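Side-chain contacts in iron uptake protein A2 (Synechocystis sp., PDB 2VOZ), which binds ferric iron in the periplasm and probably delivers it to an ABC transporter for import into the cell: residues Q101-G106 with P273-A278; A207-I212 with E243-F248; I228-S233 with Q239-K244; A266-N271 with A277-L282. All coordinates share one frame; numbering follows the deposited sequence. Where two conformers were deposited one is given.

How the contacts relate
Contacts 1 and 4 share the N-terminal part of helix 275-285 and have their centres about 5 Å apart; contacts 2 and 3 share the end of helix 236-244, with centres about 9 Å apart, on the opposite side of the chain's centre. Contacts 2 and 4 are the core ones: in each a buried strand valine meets aliphatic side chains of a helix, without a hydrogen bond across. Contact 1, nearer the surface, is polar and uses an arginine, a glutamine and two waters. Contact 3 mixes both chemistries, valines and a leucine beside a glutamine that grips a helix end. Gln101 joins contact 1 to contact 4, and Ile209 joins contact 2 to contact 3.

Contact 1 of 4, residues Q101-G106 with P273-A278; sequences QPVRSG and PNRDAA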
loop_
_atom_site.group_PDB
_atom_site.type_symbol
_atom_site.label_atom_id
_atom_site.label_comp_id
_atom_site.label_asym_id
_atom_site.label_seq_id
_atom_site.Cartn_x
_atom_site.Cartn_y
_atom_site.Cartn_z
ATOM N N GLN B 101 -6.924 -20.410 26.117
ATOM C CA GLN B 101 -7.920 -21.169 26.877
ATOM C C GLN B 101 -8.645 -22.136 25.955
ATOM O O GLN B 101 -8.899 -21.825 24.790
ATOM C CB GLN B 101 -8.941 -20.261 27.549
ATOM C CG GLN B 101 -9.730 -19.317 26.646
ATOM C CD GLN B 101 -10.751 -18.508 27.408
ATOM O OE1 GLN B 101 -11.677 -19.070 28.031
ATOM N NE2 GLN B 101 -10.620 -17.190 27.347
ATOM N N PRO B 102 -9.058 -23.272 26.505
ATOM C CA PRO B 102 -9.854 -24.178 25.671
ATOM C C PRO B 102 -11.255 -23.647 25.420
ATOM O O PRO B 102 -11.864 -22.994 26.281
ATOM C CB PRO B 102 -9.895 -25.477 26.482
ATOM C CG PRO B 102 -9.732 -25.024 27.938
ATOM C CD PRO B 102 -8.831 -23.787 27.871
ATOM N N VAL B 103 -11.727 -23.842 24.208
ATOM C CA VAL B 103 -13.122 -23.520 23.925
ATOM C C VAL B 103 -13.823 -24.751 23.381
ATOM O O VAL B 103 -13.191 -25.626 22.762
ATOM C CB VAL B 103 -13.286 -22.307 22.990
ATOM C CG1 VAL B 103 -12.663 -21.025 23.611
ATOM C CG2 VAL B 103 -12.711 -22.595 21.659
ATOM N N ARG B 104 -15.127 -24.803 23.634
ATOM C CA ARG B 104 -15.955 -25.907 23.202
ATOM C C ARG B 104 -17.035 -25.309 22.325
ATOM O O ARG B 104 -17.922 -24.590 22.792
ATOM C CB ARG B 104 -16.539 -26.621 24.437
ATOM N N SER B 105 -16.945 -25.585 21.035
ATOM C CA SER B 105 -17.876 -25.055 20.073
ATOM C C SER B 105 -18.329 -26.179 19.197
ATOM O O SER B 105 -17.518 -26.801 18.485
ATOM C CB SER B 105 -17.205 -23.994 19.193
ATOM O OG SER B 105 -18.011 -23.777 18.049
ATOM N N GLY B 106 -19.638 -26.423 19.226
ATOM C CA GLY B 106 -20.254 -27.349 18.294
ATOM C C GLY B 106 -19.915 -27.105 16.839
ATOM O O GLY B 106 -19.524 -28.039 16.168
ATOM N N PRO B 273 -11.036 -10.534 26.912
ATOM C CA PRO B 273 -12.133 -9.690 27.411
ATOM C C PRO B 273 -13.470 -9.929 26.699
ATOM O O PRO B 273 -14.537 -9.776 27.315
ATOM C CB PRO B 273 -11.638 -8.265 27.141
ATOM C CG PRO B 273 -10.633 -8.384 26.108
ATOM C CD PRO B 273 -9.955 -9.730 26.335
ATOM N N ASN B 274 -13.404 -10.303 25.419
ATOM C CA ASN B 274 -14.596 -10.470 24.591
ATOM C C ASN B 274 -14.742 -11.947 24.196
ATOM O O ASN B 274 -14.704 -12.291 23.017
ATOM C CB ASN B 274 -14.490 -9.615 23.305
ATOM C CG ASN B 274 -14.249 -8.138 23.564
ATOM O OD1 ASN B 274 -15.181 -7.394 23.889
ATOM N ND2 ASN B 274 -13.000 -7.682 23.355
ATOM N N ARG B 275 -14.886 -12.820 25.186
ATOM C CA ARG B 275 -14.778 -14.250 24.965
ATOM C C ARG B 275 -15.825 -14.783 24.000
ATOM O O ARG B 275 -15.497 -15.563 23.090
ATOM C CB ARG B 275 -14.843 -15.028 26.277
ATOM C CG ARG B 275 -14.584 -16.512 26.110
ATOM C CD ARG B 275 -14.749 -17.187 27.457
ATOM N NE ARG B 275 -14.301 -18.571 27.391
ATOM C CZ ARG B 275 -15.095 -19.597 27.107
ATOM N NH1 ARG B 275 -14.599 -20.827 27.052
ATOM N NH2 ARG B 275 -16.382 -19.390 26.876
ATOM N N ASP B 276 -17.087 -14.417 24.231
ATOM C CA ASP B 276 -18.147 -14.880 23.340
ATOM C C ASP B 276 -17.956 -14.402 21.900
ATOM O O ASP B 276 -18.168 -15.179 20.953
ATOM C CB ASP B 276 -19.497 -14.462 23.892
ATOM C CG ASP B 276 -19.856 -15.216 25.147
ATOM O OD1 ASP B 276 -19.613 -16.450 25.229
ATOM O OD2 ASP B 276 -20.365 -14.566 26.076
ATOM N N ALA B 277 -17.553 -13.142 21.734
ATOM C CA ALA B 277 -17.289 -12.609 20.393
ATOM C C ALA B 277 -16.111 -13.334 19.762
ATOM O O ALA B 277 -16.083 -13.572 18.546
ATOM C CB ALA B 277 -17.057 -11.111 20.436
ATOM N N ALA B 278 -15.121 -13.688 20.592
ATOM C CA ALA B 278 -13.917 -14.389 20.095
ATOM C C ALA B 278 -14.289 -15.768 19.536
ATOM O O ALA B 278 -13.885 -16.155 18.437
ATOM C CB ALA B 278 -12.854 -14.520 21.242
HETATM O O HOH W 1 -12.004 -22.043 28.835
HETATM O O HOH W 2 -16.257 -22.935 25.360
#
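The backbones of the 101-106 loop and the start of helix 275-285 stay well apart, Val103 CA and Arg275 CA lying 9.5 Å from each other, and the Arg275 side chain bridges the gap. With CG anti to the backbone N (chi1 -174°) and the chain extended as far as NE, it reaches Gln101. There Arg275 NE donates to Gln101 OE1 at 2.7 Å, almost straight at 175°. The acceptor lies in the guanidinium plane, but the donor stands above the Gln101 carbonyl plane, and the amide and guanidinium planes are 47° apart. This loop leads from helix 88-96 to helix 106-111 in the solute-binding protein fold, and Gln101 NE2 ties it also to Leu269 O. Two waters extend the grip of Arg275 NH1. One water accepts from Arg275 NH1 at 3.2 Å and also from Arg104 N; the other, held only weakly by NH1, donates to Pro102 O at 2.7 Å and to Gln101 OE1. A methionine in place of Arg275 would probably leave Gln101 OE1 without its charged donor and both waters short of a partner. Val103 CG1 flanks the guanidinium obliquely, 4.0 Å from Arg275 NH1.

Contact 2 of 4, residues A207-I212 with E243-F248; sequences AQIRAI and EKVSLF. With SO4 (sulfate ion), chain E.
Val245 lays both its methyl groups against helix 205-213, where Ile209 and Ile212, one turn apart, receive them. The contact is a helix packed on the first residue of a strand: Val245 is where the chain leaves helix 236-244 and enters strand 245-248, an antiparallel neighbour of strand 124-136 in the mixed sheet of this periplasmic solute-binding protein. The backbones come nearest at Ile212 and Val245, whose CA atoms are 6.9 Å apart. The valine branches divide the work. CG1, anti to the backbone N (chi1 178°), meets the Ile209 side, with Val245 CG1 4.0 Å from Ile209 CG2, and it also touches Ile212 CD1. CG2 turns to the other isoleucine, Val245 CG2 lying 3.8 Å from Ile212 CG2, and rests against the backbone oxygen of Ile209 as well. Both isoleucines cross the valine at about a right angle, and all three residues are buried. An alanine at Val245 would probably open a gap beneath both isoleucines, because the two methyls that fill it would be gone. Ile209 lies about 4 Å, side chain to side chain, from the iron ligand Tyr226, which places this packing directly beside a residue of the iron site. Arg210, which points away from Val245, forms salt bridges with Asp238 and with Glu66 of a second subunit. Beyond Val245 the strand binds a sulfate, probably from the crystallisation liquor: Ser246 OG donates to sulfate O2 at 2.9 Å, and Leu247 N donates to sulfate O1 at 2.8 Å, nearly straight at 176°.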
loop_
_atom_site.group_PDB
_atom_site.type_symbol
_atom_site.label_atom_id
_atom_site.label_comp_id
_atom_site.label_asym_id
_atom_site.label_seq_id
_atom_site.Cartn_x
_atom_site.Cartn_y
_atom_site.Cartn_z
ATOM N N ALA B 207 13.561 -19.296 -2.504
ATOM C CA ALA B 207 14.992 -19.391 -2.875
ATOM C C ALA B 207 15.364 -20.827 -3.257
ATOM O O ALA B 207 16.217 -21.060 -4.122
ATOM C CB ALA B 207 15.923 -18.893 -1.698
ATOM N N GLN B 208 14.771 -21.821 -2.586
ATOM C CA GLN B 208 15.079 -23.225 -2.950
ATOM C C GLN B 208 14.521 -23.581 -4.339
ATOM O O GLN B 208 15.139 -24.300 -5.128
ATOM C CB GLN B 208 14.543 -24.191 -1.888
ATOM C CG GLN B 208 14.786 -23.685 -0.445
ATOM C CD GLN B 208 16.244 -23.289 -0.205
ATOM O OE1 GLN B 208 17.170 -23.968 -0.670
ATOM N NE2 GLN B 208 16.453 -22.217 0.564
ATOM N N ILE B 209 13.326 -23.090 -4.618
ATOM C CA ILE B 209 12.695 -23.376 -5.930
ATOM C C ILE B 209 13.543 -22.691 -7.009
ATOM O O ILE B 209 13.877 -23.306 -8.036
ATOM C CB ILE B 209 11.274 -22.825 -5.958
ATOM C CG1 ILE B 209 10.452 -23.456 -4.816
ATOM C CG2 ILE B 209 10.580 -23.131 -7.300
ATOM C CD1 ILE B 209 9.019 -22.874 -4.711
ATOM N N ARG B 210 13.923 -21.439 -6.756
ATOM C CA ARG B 210 14.748 -20.722 -7.737
ATOM C C ARG B 210 16.109 -21.368 -7.935
ATOM O O ARG B 210 16.656 -21.338 -9.049
ATOM C CB ARG B 210 14.913 -19.269 -7.349
ATOM C CG ARG B 210 13.603 -18.486 -7.444
ATOM C CD ARG B 210 13.950 -16.987 -7.249
ATOM N NE ARG B 210 12.757 -16.187 -7.038
ATOM C CZ ARG B 210 11.990 -15.708 -8.024
ATOM N NH1 ARG B 210 12.294 -15.963 -9.309
ATOM N NH2 ARG B 210 10.906 -14.976 -7.724
ATOM N N ALA B 211 16.622 -21.982 -6.866
ATOM C CA ALA B 211 17.962 -22.611 -6.919
ATOM C C ALA B 211 17.939 -23.804 -7.884
ATOM O O ALA B 211 18.946 -24.088 -8.535
ATOM C CB ALA B 211 18.426 -23.029 -5.513
ATOM N N ILE B 212 16.786 -24.468 -8.009
ATOM C CA ILE B 212 16.661 -25.577 -8.976
ATOM C C ILE B 212 16.787 -24.975 -10.356
ATOM O O ILE B 212 17.525 -25.500 -11.187
ATOM C CB ILE B 212 15.328 -26.301 -8.844
ATOM C CG1 ILE B 212 15.220 -26.928 -7.440
ATOM C CG2 ILE B 212 15.197 -27.422 -9.925
ATOM C CD1 ILE B 212 13.815 -27.581 -7.188
ATOM N N GLU B 243 8.518 -22.779 -15.614
ATOM C CA GLU B 243 8.781 -23.595 -16.810
ATOM C C GLU B 243 9.828 -24.626 -16.549
ATOM O O GLU B 243 9.864 -25.639 -17.223
ATOM C CB GLU B 243 9.206 -22.719 -17.986
ATOM C CG GLU B 243 7.956 -22.211 -18.712
ATOM C CD GLU B 243 8.143 -20.860 -19.369
ATOM O OE1 GLU B 243 9.316 -20.418 -19.533
ATOM O OE2 GLU B 243 7.097 -20.235 -19.710
ATOM N N LYS B 244 10.701 -24.352 -15.596
ATOM C CA LYS B 244 11.885 -25.181 -15.360
ATOM C C LYS B 244 11.734 -26.149 -14.202
ATOM O O LYS B 244 12.477 -27.125 -14.090
ATOM C CB LYS B 244 13.113 -24.308 -15.147
ATOM C CG LYS B 244 13.596 -23.693 -16.461
ATOM C CD LYS B 244 14.875 -22.903 -16.266
ATOM C CE LYS B 244 15.383 -22.400 -17.618
ATOM N NZ LYS B 244 15.914 -23.565 -18.385
ATOM N N VAL B 245 10.764 -25.866 -13.348
ATOM C CA VAL B 245 10.602 -26.602 -12.077
ATOM C C VAL B 245 9.157 -27.028 -11.962
ATOM O O VAL B 245 8.270 -26.244 -12.316
ATOM C CB VAL B 245 10.975 -25.667 -10.882
ATOM C CG1 VAL B 245 10.764 -26.406 -9.554
ATOM C CG2 VAL B 245 12.424 -25.143 -11.016
ATOM N N SER B 246 8.888 -28.269 -11.512
ATOM C CA SER B 246 7.505 -28.715 -11.292
ATOM C C SER B 246 7.268 -29.054 -9.827
ATOM O O SER B 246 8.205 -29.321 -9.084
ATOM C CB SER B 246 7.139 -29.920 -12.160
ATOM O OG SER B 246 7.002 -29.524 -13.542
ATOM N N LEU B 247 5.996 -29.052 -9.443
ATOM C CA LEU B 247 5.581 -29.368 -8.073
ATOM C C LEU B 247 5.216 -30.861 -8.041
ATOM O O LEU B 247 4.494 -31.348 -8.906
ATOM C CB LEU B 247 4.359 -28.507 -7.711
ATOM C CG LEU B 247 3.736 -28.651 -6.315
ATOM C CD1 LEU B 247 3.005 -27.354 -6.012
ATOM C CD2 LEU B 247 2.749 -29.803 -6.236
ATOM N N PHE B 248 5.699 -31.577 -7.032
ATOM C CA PHE B 248 5.368 -32.982 -6.839
ATOM C C PHE B 248 4.840 -33.173 -5.418
ATOM O O PHE B 248 5.546 -32.802 -4.461
ATOM C CB PHE B 248 6.644 -33.829 -7.031
ATOM C CG PHE B 248 6.445 -35.299 -6.765
ATOM C CD1 PHE B 248 5.939 -36.144 -7.789
ATOM C CD2 PHE B 248 6.765 -35.846 -5.525
ATOM C CE1 PHE B 248 5.751 -37.523 -7.540
ATOM C CE2 PHE B 248 6.567 -37.224 -5.257
ATOM C CZ PHE B 248 6.068 -38.058 -6.269
HETATM S S SO4 E . 3.311 -28.562 -12.540
HETATM O O1 SO4 E . 4.043 -28.294 -11.299
HETATM O O2 SO4 E . 4.219 -28.649 -13.716
HETATM O O3 SO4 E . 2.567 -29.833 -12.433
HETATM O O4 SO4 E . 2.340 -27.483 -12.785
#

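Contact 3 of 4, residues I228-S233 with Q239-K244; sequences IRLQKS and QEVVEK
Apolar packing between Leu230 and two valines joins helix 224-232 to helix 236-244, whose short segments approach to 8.5 Å between axes at 121°. Leu230 CB meets Val242 CG1 at 3.5 Å, tighter than usual for two carbons, although this valine has two conformers and the short distance is therefore doubtful. Farther along the leucine, Leu230 CD1 touches Val241 CG1 at 3.7 Å, the two side chains crossing at a slant. Gln231 adds its aliphatic part, Gln231 CG lying 3.9 Å from Val242 CG1 in the same conformer of that valine, while its amide oxygen serves His316.

The polar part rests on Gln239, bent at chi2 (-55°), which carries its amide to the end of the other helix. One nitrogen serves two backbone oxygens: Gln239 NE2 donates to Gln231 O at 2.9 Å, from above the carbonyl plane, and to Ser233 O, also at 2.9 Å but within that carbonyl's plane. Both acceptors lie near the amide plane of Gln239. A water donates to Gln239 OE1 at 2.7 Å and to Gln231 O, completing the link on the oxygen side.

Tyr225 and Tyr226, which bind iron, lie near the start of helix 224-232. At its other end Gln239 supplies side-chain donors to two carbonyls, and using both N-H groups of one amide should fix that amide's rotation.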
loop_
_atom_site.group_PDB
_atom_site.type_symbol
_atom_site.label_atom_id
_atom_site.label_comp_id
_atom_site.label_asym_id
_atom_site.label_seq_id
_atom_site.Cartn_x
_atom_site.Cartn_y
_atom_site.Cartn_z
ATOM N N ILE B 228 2.558 -21.399 -6.376
ATOM C CA ILE B 228 1.355 -20.733 -6.907
ATOM C C ILE B 228 1.654 -19.259 -7.128
ATOM O O ILE B 228 1.242 -18.692 -8.148
ATOM C CB ILE B 228 0.101 -20.984 -6.026
ATOM C CG1 ILE B 228 -0.049 -22.471 -5.651
ATOM C CG2 ILE B 228 -1.154 -20.434 -6.748
ATOM C CD1 ILE B 228 -0.102 -23.426 -6.889
ATOM N N ARG B 229 2.413 -18.626 -6.217
ATOM C CA ARG B 229 2.799 -17.212 -6.412
ATOM C C ARG B 229 3.533 -17.029 -7.702
ATOM O O ARG B 229 3.246 -16.110 -8.431
ATOM C CB ARG B 229 3.741 -16.703 -5.322
ATOM C CG ARG B 229 3.079 -16.542 -4.032
ATOM C CD ARG B 229 4.057 -15.980 -3.009
ATOM N NE ARG B 229 3.493 -16.161 -1.682
ATOM C CZ ARG B 229 4.151 -15.902 -0.558
ATOM N NH1 ARG B 229 3.551 -16.131 0.598
ATOM N NH2 ARG B 229 5.390 -15.391 -0.597
ATOM N N LEU B 230 4.507 -17.903 -7.953
ATOM C CA LEU B 230 5.336 -17.808 -9.162
ATOM C C LEU B 230 4.462 -17.978 -10.419
ATOM O O LEU B 230 4.603 -17.196 -11.355
ATOM C CB LEU B 230 6.450 -18.860 -9.147
ATOM C CG LEU B 230 7.516 -18.597 -8.073
ATOM C CD1 LEU B 230 8.523 -19.781 -8.062
ATOM C CD2 LEU B 230 8.241 -17.282 -8.348
ATOM N N GLN B 231 3.509 -18.926 -10.387
ATOM C CA GLN B 231 2.619 -19.170 -11.528
ATOM C C GLN B 231 1.790 -17.911 -11.841
ATOM O O GLN B 231 1.530 -17.573 -13.010
ATOM C CB GLN B 231 1.703 -20.354 -11.235
ATOM C CG GLN B 231 2.414 -21.717 -11.265
ATOM C CD GLN B 231 1.416 -22.823 -11.092
ATOM O OE1 GLN B 231 1.131 -23.244 -9.962
ATOM N NE2 GLN B 231 0.843 -23.289 -12.211
ATOM N N LYS B 232 1.378 -17.215 -10.787
ATOM C CA LYS B 232 0.514 -16.055 -10.941
ATOM C C LYS B 232 1.301 -14.769 -11.306
ATOM O O LYS B 232 0.716 -13.741 -11.753
ATOM C CB LYS B 232 -0.278 -15.871 -9.665
ATOM C CG LYS B 232 -1.406 -16.879 -9.537
ATOM C CD LYS B 232 -2.157 -16.609 -8.247
ATOM C CE LYS B 232 -3.344 -17.547 -8.104
ATOM N NZ LYS B 232 -4.142 -17.099 -6.946
ATOM N N SER B 233 2.611 -14.822 -11.127
ATOM C CA SER B 233 3.435 -13.618 -11.326
ATOM C C SER B 233 3.422 -13.146 -12.772
ATOM O O SER B 233 3.471 -13.954 -13.683
ATOM C CB SER B 233 4.880 -13.908 -10.914
ATOM O OG SER B 233 5.704 -12.781 -11.183
ATOM N N GLN B 239 7.970 -16.760 -14.500
ATOM C CA GLN B 239 7.401 -17.765 -15.404
ATOM C C GLN B 239 8.509 -18.737 -15.848
ATOM O O GLN B 239 8.250 -19.916 -16.064
ATOM C CB GLN B 239 6.802 -17.043 -16.603
ATOM C CG GLN B 239 5.563 -16.283 -16.248
ATOM C CD GLN B 239 4.531 -17.180 -15.581
ATOM O OE1 GLN B 239 4.358 -18.333 -15.967
ATOM N NE2 GLN B 239 3.860 -16.644 -14.549
ATOM N N GLU B 240 9.747 -18.235 -15.964
ATOM C CA GLU B 240 10.849 -19.117 -16.349
ATOM C C GLU B 240 11.067 -20.187 -15.303
ATOM O O GLU B 240 11.359 -21.335 -15.623
ATOM C CB GLU B 240 12.162 -18.380 -16.578
ATOM C CG GLU B 240 13.122 -19.340 -17.259
ATOM C CD GLU B 240 14.406 -18.677 -17.696
ATOM O OE1 GLU B 240 15.444 -18.992 -17.082
ATOM O OE2 GLU B 240 14.349 -17.845 -18.636
ATOM N N VAL B 241 10.969 -19.789 -14.027
ATOM C CA VAL B 241 11.117 -20.751 -12.937
ATOM C C VAL B 241 10.025 -21.838 -13.023
ATOM O O VAL B 241 10.315 -23.019 -12.854
ATOM C CB VAL B 241 11.044 -20.056 -11.567
ATOM C CG1 VAL B 241 11.114 -21.085 -10.427
ATOM C CG2 VAL B 241 12.167 -19.000 -11.426
ATOM N N VAL B 242 8.778 -21.423 -13.276
ATOM C CA VAL B 242 7.697 -22.418 -13.319
ATOM C C VAL B 242 7.838 -23.288 -14.591
ATOM O O VAL B 242 7.421 -24.440 -14.581
ATOM C CB VAL B 242 6.301 -21.825 -13.123
ATOM C CG1 VAL B 242 6.226 -21.098 -11.777
ATOM C CG2 VAL B 242 5.933 -20.897 -14.268
ATOM N N GLU B 243 8.518 -22.779 -15.614
ATOM C CA GLU B 243 8.781 -23.595 -16.810
ATOM C C GLU B 243 9.828 -24.626 -16.549
ATOM O O GLU B 243 9.864 -25.639 -17.223
ATOM C CB GLU B 243 9.206 -22.719 -17.986
ATOM C CG GLU B 243 7.956 -22.211 -18.712
ATOM C CD GLU B 243 8.143 -20.860 -19.369
ATOM O OE1 GLU B 243 9.316 -20.418 -19.533
ATOM O OE2 GLU B 243 7.097 -20.235 -19.710
ATOM N N LYS B 244 10.701 -24.352 -15.596
ATOM C CA LYS B 244 11.885 -25.181 -15.360
ATOM C C LYS B 244 11.734 -26.149 -14.202
ATOM O O LYS B 244 12.477 -27.125 -14.090
ATOM C CB LYS B 244 13.113 -24.308 -15.147
ATOM C CG LYS B 244 13.596 -23.693 -16.461
ATOM C CD LYS B 244 14.875 -22.903 -16.266
ATOM C CE LYS B 244 15.383 -22.400 -17.618
ATOM N NZ LYS B 244 15.914 -23.565 -18.385
HETATM O O HOH W 3 2.094 -19.584 -15.338
#

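Contact 4 of 4, residues A266-N271 with A277-L282; sequences AGVLKN and AAIAFL
Val268, near the end of strand 261-268, can be traced outward from its CB, which points toward helix 275-285 and there splits into two methyls. CG1, anti to the backbone N (chi1 178°), reaches the methyl of Ala278, with Val268 CG1 to Ala278 CB at 4.0 Å. CG2 lies beside the backbone N and has the wider reach. It shares that alanine methyl; Val268 CG2 also comes within 4.1 Å of Ile279 CG1, and the gap closes to 3.7 Å between Val268 CG2 and Leu282 CD1. The valine therefore sits over one turn of helix, bounded by Ala278, Ile279 and Leu282, and, consistent with the small alanine, Val268 CA and Ala278 CA are only 6.3 Å apart.

Leu282 carries the contact back along the strand. Its two end methyls separate, CD1 to Val268 and CD2 to Ala266, where Leu282 CD2 to Ala266 CB measures 3.9 Å. Ala266 and Val268, two apart on the strand, present their side chains to the same side. Ile82 of the neighbouring strand 82-86 also touches Ala266, Ala278 and Leu282, and Phe126 adds an aromatic neighbour to Ala266 and Leu282.

The short segments of strand and helix run nearly antiparallel, at 157° with axes 8.7 Å apart: a chain that leaves a strand, turns through a loop and returns as a helix over the sheet, as in the alpha/beta lobes of periplasmic binding proteins.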
loop_
_atom_site.group_PDB
_atom_site.type_symbol
_atom_site.label_atom_id
_atom_site.label_comp_id
_atom_site.label_asym_id
_atom_site.label_seq_id
_atom_site.Cartn_x
_atom_site.Cartn_y
_atom_site.Cartn_z
ATOM N N ALA B 266 -5.839 -20.418 14.894
ATOM C CA ALA B 266 -6.029 -19.448 15.990
ATOM C C ALA B 266 -6.701 -20.109 17.175
ATOM O O ALA B 266 -7.343 -21.158 17.032
ATOM C CB ALA B 266 -6.884 -18.307 15.499
ATOM N N GLY B 267 -6.574 -19.461 18.324
ATOM C CA GLY B 267 -7.252 -19.921 19.549
ATOM C C GLY B 267 -7.672 -18.685 20.300
ATOM O O GLY B 267 -7.192 -17.566 20.032
ATOM N N VAL B 268 -8.570 -18.874 21.252
ATOM C CA VAL B 268 -8.974 -17.778 22.136
ATOM C C VAL B 268 -7.947 -17.648 23.267
ATOM O O VAL B 268 -7.565 -18.650 23.902
ATOM C CB VAL B 268 -10.375 -18.105 22.731
ATOM C CG1 VAL B 268 -10.794 -16.999 23.689
ATOM C CG2 VAL B 268 -11.377 -18.269 21.581
ATOM N N LEU B 269 -7.518 -16.412 23.521
ATOM C CA LEU B 269 -6.543 -16.119 24.564
ATOM C C LEU B 269 -7.151 -16.265 25.956
ATOM O O LEU B 269 -8.330 -15.949 26.173
ATOM C CB LEU B 269 -5.926 -14.746 24.355
ATOM C CG LEU B 269 -5.087 -14.742 23.073
ATOM C CD1 LEU B 269 -4.728 -13.296 22.678
ATOM C CD2 LEU B 269 -3.831 -15.565 23.237
ATOM N N LYS B 270 -6.325 -16.755 26.878
ATOM C CA LYS B 270 -6.731 -17.047 28.249
ATOM C C LYS B 270 -7.564 -15.977 28.895
ATOM O O LYS B 270 -8.560 -16.256 29.555
ATOM C CB LYS B 270 -5.500 -17.247 29.104
ATOM C CG LYS B 270 -5.774 -17.847 30.475
ATOM C CD LYS B 270 -4.500 -18.461 31.033
ATOM C CE LYS B 270 -4.217 -19.833 30.404
ATOM N NZ LYS B 270 -2.997 -20.478 31.009
ATOM N N ASN B 271 -7.182 -14.734 28.810
ATOM C CA ASN B 271 -8.095 -13.887 29.598
ATOM C C ASN B 271 -8.878 -12.962 28.687
ATOM O O ASN B 271 -9.107 -11.787 28.999
ATOM C CB ASN B 271 -7.348 -13.205 30.761
ATOM C CG ASN B 271 -7.085 -14.170 31.958
ATOM O OD1 ASN B 271 -7.875 -15.079 32.260
ATOM N ND2 ASN B 271 -5.978 -13.955 32.631
ATOM N N ALA B 277 -17.553 -13.142 21.734
ATOM C CA ALA B 277 -17.289 -12.609 20.393
ATOM C C ALA B 277 -16.111 -13.334 19.762
ATOM O O ALA B 277 -16.083 -13.572 18.546
ATOM C CB ALA B 277 -17.057 -11.111 20.436
ATOM N N ALA B 278 -15.121 -13.688 20.592
ATOM C CA ALA B 278 -13.917 -14.389 20.095
ATOM C C ALA B 278 -14.289 -15.768 19.536
ATOM O O ALA B 278 -13.885 -16.155 18.437
ATOM C CB ALA B 278 -12.854 -14.520 21.242
ATOM N N ILE B 279 -15.138 -16.476 20.276
ATOM C CA ILE B 279 -15.608 -17.769 19.813
ATOM C C ILE B 279 -16.425 -17.584 18.550
ATOM O O ILE B 279 -16.250 -18.332 17.580
ATOM C CB ILE B 279 -16.383 -18.515 20.925
ATOM C CG1 ILE B 279 -15.411 -18.836 22.089
ATOM C CG2 ILE B 279 -17.167 -19.743 20.353
ATOM C CD1 ILE B 279 -16.138 -19.314 23.307
ATOM N N ALA B 280 -17.278 -16.560 18.533
ATOM C CA ALA B 280 -18.101 -16.258 17.355
ATOM C C ALA B 280 -17.220 -15.972 16.123
ATOM O O ALA B 280 -17.549 -16.360 14.999
ATOM C CB ALA B 280 -19.026 -15.069 17.647
ATOM N N PHE B 281 -16.106 -15.301 16.370
ATOM C CA PHE B 281 -15.173 -14.987 15.321
ATOM C C PHE B 281 -14.564 -16.279 14.776
ATOM O O PHE B 281 -14.515 -16.451 13.558
ATOM C CB PHE B 281 -14.072 -14.047 15.799
ATOM C CG PHE B 281 -13.093 -13.721 14.723
ATOM C CD1 PHE B 281 -13.446 -12.835 13.702
ATOM C CD2 PHE B 281 -11.840 -14.314 14.707
ATOM C CE1 PHE B 281 -12.558 -12.509 12.702
ATOM C CE2 PHE B 281 -10.929 -13.986 13.671
ATOM C CZ PHE B 281 -11.307 -13.110 12.682
ATOM N N LEU B 282 -14.110 -17.189 15.644
ATOM C CA LEU B 282 -13.563 -18.486 15.167
ATOM C C LEU B 282 -14.594 -19.232 14.350
ATOM O O LEU B 282 -14.288 -19.763 13.281
ATOM C CB LEU B 282 -13.073 -19.384 16.323
ATOM C CG LEU B 282 -11.892 -18.844 17.147
ATOM C CD1 LEU B 282 -11.630 -19.879 18.211
ATOM C CD2 LEU B 282 -10.662 -18.583 16.247
#